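Tegumental protein 20.8 kDa (Clonorchis sinensis, PDB 5X2E) binds a calcium ion through its calmodulin-like EF-hand domain, the part in this structure, and probably acts as a calcium-binding tegumental protein. Local coordinates at residues 4-9 with 24-29. Numbering follows the deposited sequence.
Sequences INIFVS and EQYVAE
Beside Tyr26, which reaches across to Ile6 and Ser9, Gln25 NE2 donates a 2.7 Å hydrogen bond to Glu29 OE2, one helical turn on. The bond is fairly straight (155°), lies close to the amide plane and meets the syn side of the carboxylate; Lys12 NZ, from the calcium loop, bonds to Gln25 OE1, so both polar atoms of the amide are engaged. With CG anti to the backbone N (chi1 -178°), the Tyr26 ring extends from helix 20-29 toward helix 3-10, a distance that a long, flat side chain can cover. Ser9 OG sits at the ring edge near its plane, 3.6 Å from Tyr26 CE2, where a small hydroxyl can lie against the slightly positive C-H rim. Further out, Ile6 crosses the tyrosine at about a right angle and sets CG2 obliquely against the ring, 4.0 Å from Tyr26 CZ; both branches at CB reach the phenol end, Ile6 CG1 lying 3.9 Å from Tyr26 OH. Ile6 also touches Trp40 of helix 35-44, and Tyr26 touches Leu32. The helices enter and leave the calcium loop of an EF-hand, and the two segments meet through van der Waals contact alone.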
ATOM      1  N   ILE A   4      -0.388   7.438  -2.578  1.00 27.99           N
ATOM      2  CA  ILE A   4      -1.026   6.762  -3.716  1.00 27.23           C
ATOM      3  C   ILE A   4      -0.007   5.869  -4.431  1.00 27.04           C
ATOM      4  O   ILE A   4      -0.216   4.662  -4.632  1.00 26.98           O
ATOM      5  CB  ILE A   4      -1.653   7.801  -4.706  1.00 29.79           C
ATOM      6  CG1 ILE A   4      -2.845   8.506  -4.039  1.00 32.46           C
ATOM      7  CG2 ILE A   4      -2.113   7.111  -5.966  1.00 30.16           C
ATOM      8  CD1 ILE A   4      -3.255   9.855  -4.641  1.00 34.80           C
ATOM      9  N   ASN A   5       1.122   6.470  -4.760  1.00 27.94           N
ATOM     10  CA  ASN A   5       2.230   5.788  -5.394  1.00 27.47           C
ATOM     11  C   ASN A   5       2.782   4.635  -4.551  1.00 26.41           C
ATOM     12  O   ASN A   5       3.037   3.540  -5.057  1.00 25.84           O
ATOM     13  CB  ASN A   5       3.313   6.815  -5.640  1.00 32.79           C
ATOM     14  CG  ASN A   5       4.437   6.329  -6.510  1.00 41.34           C
ATOM     15  OD1 ASN A   5       4.702   5.144  -6.631  1.00 45.24           O
ATOM     16  ND2 ASN A   5       5.151   7.283  -7.100  1.00 45.97           N
ATOM     17  N   ILE A   6       2.988   4.881  -3.260  1.00 25.99           N
ATOM     18  CA  ILE A   6       3.607   3.866  -2.402  1.00 25.75           C
ATOM     19  C   ILE A   6       2.670   2.658  -2.276  1.00 23.30           C
ATOM     20  O   ILE A   6       3.133   1.517  -2.324  1.00 23.01           O
ATOM     21  CB  ILE A   6       3.993   4.476  -1.029  1.00 27.37           C
ATOM     22  CG1 ILE A   6       5.123   5.506  -1.228  1.00 30.98           C
ATOM     23  CG2 ILE A   6       4.407   3.378  -0.038  1.00 25.97           C
ATOM     24  CD1 ILE A   6       5.304   6.484  -0.078  1.00 34.25           C
ATOM     25  N   PHE A   7       1.363   2.894  -2.168  1.00 22.81           N
ATOM     26  CA  PHE A   7       0.404   1.777  -2.087  1.00 21.38           C
ATOM     27  C   PHE A   7       0.568   0.892  -3.325  1.00 20.13           C
ATOM     28  O   PHE A   7       0.667  -0.333  -3.228  1.00 20.05           O
ATOM     29  CB  PHE A   7      -1.058   2.239  -2.011  1.00 20.88           C
ATOM     30  CG  PHE A   7      -2.005   1.095  -1.851  1.00 20.15           C
ATOM     31  CD1 PHE A   7      -2.457   0.749  -0.588  1.00 19.88           C
ATOM     32  CD2 PHE A   7      -2.456   0.364  -2.960  1.00 20.33           C
ATOM     33  CE1 PHE A   7      -3.301  -0.329  -0.403  1.00 20.40           C
ATOM     34  CE2 PHE A   7      -3.293  -0.730  -2.779  1.00 19.68           C
ATOM     35  CZ  PHE A   7      -3.718  -1.070  -1.507  1.00 19.35           C
ATOM     36  N   VAL A   8       0.530   1.523  -4.489  1.00 20.76           N
ATOM     37  CA  VAL A   8       0.671   0.770  -5.731  1.00 21.84           C
ATOM     38  C   VAL A   8       2.012   0.056  -5.808  1.00 21.74           C
ATOM     39  O   VAL A   8       2.078  -1.115  -6.194  1.00 22.51           O
ATOM     40  CB  VAL A   8       0.434   1.690  -6.938  1.00 22.06           C
ATOM     41  CG1 VAL A   8       0.846   0.999  -8.242  1.00 23.55           C
ATOM     42  CG2 VAL A   8      -1.044   2.094  -6.959  1.00 22.33           C
ATOM     43  N   SER A   9       3.075   0.704  -5.345  1.00 21.45           N
ATOM     44  CA  SER A   9       4.376   0.039  -5.318  1.00 22.14           C
ATOM     45  C   SER A   9       4.444  -1.197  -4.403  1.00 22.22           C
ATOM     46  O   SER A   9       5.032  -2.227  -4.748  1.00 23.49           O
ATOM     47  CB  SER A   9       5.444   1.016  -4.888  1.00 26.73           C
ATOM     48  OG  SER A   9       6.698   0.395  -5.061  1.00 32.60           O
ATOM     49  N   GLU A  24       6.595  -6.122   4.049  1.00 17.67           N
ATOM     50  CA  GLU A  24       7.907  -6.422   4.584  1.00 19.24           C
ATOM     51  C   GLU A  24       8.988  -6.402   3.497  1.00 18.86           C
ATOM     52  O   GLU A  24      10.110  -5.918   3.736  1.00 19.47           O
ATOM     53  CB  GLU A  24       7.845  -7.763   5.323  1.00 19.50           C
ATOM     54  CG  GLU A  24       7.014  -7.591   6.598  1.00 21.80           C
ATOM     55  CD  GLU A  24       6.269  -8.768   7.099  1.00 23.62           C
ATOM     56  OE1 GLU A  24       6.340  -9.878   6.535  1.00 23.03           O
ATOM     57  OE2 GLU A  24       5.623  -8.546   8.162  1.00 25.03           O
ATOM     58  N   GLN A  25       8.649  -6.875   2.299  1.00 19.09           N
ATOM     59  CA  GLN A  25       9.584  -6.800   1.173  1.00 19.67           C
ATOM     60  C   GLN A  25       9.869  -5.350   0.786  1.00 20.05           C
ATOM     61  O   GLN A  25      11.006  -4.960   0.564  1.00 20.89           O
ATOM     62  CB  GLN A  25       9.042  -7.552  -0.031  1.00 19.88           C
ATOM     63  CG  GLN A  25       9.954  -7.449  -1.235  1.00 21.20           C
ATOM     64  CD  GLN A  25       9.553  -8.350  -2.358  1.00 24.32           C
ATOM     65  OE1 GLN A  25       8.384  -8.753  -2.486  1.00 23.26           O
ATOM     66  NE2 GLN A  25      10.527  -8.697  -3.188  1.00 28.64           N
ATOM     67  N   TYR A  26       8.837  -4.524   0.726  1.00 18.93           N
ATOM     68  CA  TYR A  26       9.060  -3.121   0.421  1.00 20.49           C
ATOM     69  C   TYR A  26       9.964  -2.433   1.442  1.00 20.14           C
ATOM     70  O   TYR A  26      10.876  -1.673   1.088  1.00 21.01           O
ATOM     71  CB  TYR A  26       7.720  -2.415   0.343  1.00 21.50           C
ATOM     72  CG  TYR A  26       7.841  -0.963  -0.021  1.00 24.36           C
ATOM     73  CD1 TYR A  26       7.908   0.009   0.963  1.00 27.55           C
ATOM     74  CD2 TYR A  26       7.868  -0.553  -1.360  1.00 27.23           C
ATOM     75  CE1 TYR A  26       8.006   1.360   0.625  1.00 29.26           C
ATOM     76  CE2 TYR A  26       7.977   0.785  -1.700  1.00 30.02           C
ATOM     77  CZ  TYR A  26       8.035   1.735  -0.702  1.00 30.55           C
ATOM     78  OH  TYR A  26       8.110   3.054  -1.043  1.00 33.82           O
ATOM     79  N   VAL A  27       9.741  -2.713   2.717  1.00 19.88           N
ATOM     80  CA  VAL A  27      10.537  -2.098   3.760  1.00 20.86           C
ATOM     81  C   VAL A  27      11.987  -2.497   3.603  1.00 21.80           C
ATOM     82  O   VAL A  27      12.877  -1.630   3.586  1.00 22.98           O
ATOM     83  CB  VAL A  27       9.989  -2.482   5.135  1.00 21.32           C
ATOM     84  CG1 VAL A  27      10.997  -2.160   6.262  1.00 23.33           C
ATOM     85  CG2 VAL A  27       8.660  -1.763   5.377  1.00 21.85           C
ATOM     86  N   ALA A  28      12.234  -3.793   3.448  1.00 21.06           N
ATOM     87  CA  ALA A  28      13.614  -4.228   3.360  1.00 22.70           C
ATOM     88  C   ALA A  28      14.268  -3.706   2.080  1.00 23.54           C
ATOM     89  O   ALA A  28      15.417  -3.280   2.104  1.00 25.24           O
ATOM     90  CB  ALA A  28      13.693  -5.759   3.418  1.00 24.59           C
ATOM     91  N   GLU A  29      13.566  -3.782   0.956  1.00 24.06           N
ATOM     92  CA  GLU A  29      14.167  -3.428  -0.331  1.00 28.22           C
ATOM     93  C   GLU A  29      14.504  -1.948  -0.433  1.00 29.04           C
ATOM     94  O   GLU A  29      15.353  -1.551  -1.219  1.00 33.21           O
ATOM     95  CB  GLU A  29      13.227  -3.834  -1.469  1.00 33.14           C
ATOM     96  CG  GLU A  29      13.676  -5.103  -2.121  1.00 38.09           C
ATOM     97  CD  GLU A  29      12.590  -5.844  -2.849  1.00 41.05           C
ATOM     98  OE1 GLU A  29      11.679  -5.185  -3.415  1.00 39.47           O
ATOM     99  OE2 GLU A  29      12.650  -7.115  -2.831  1.00 42.57           O
TER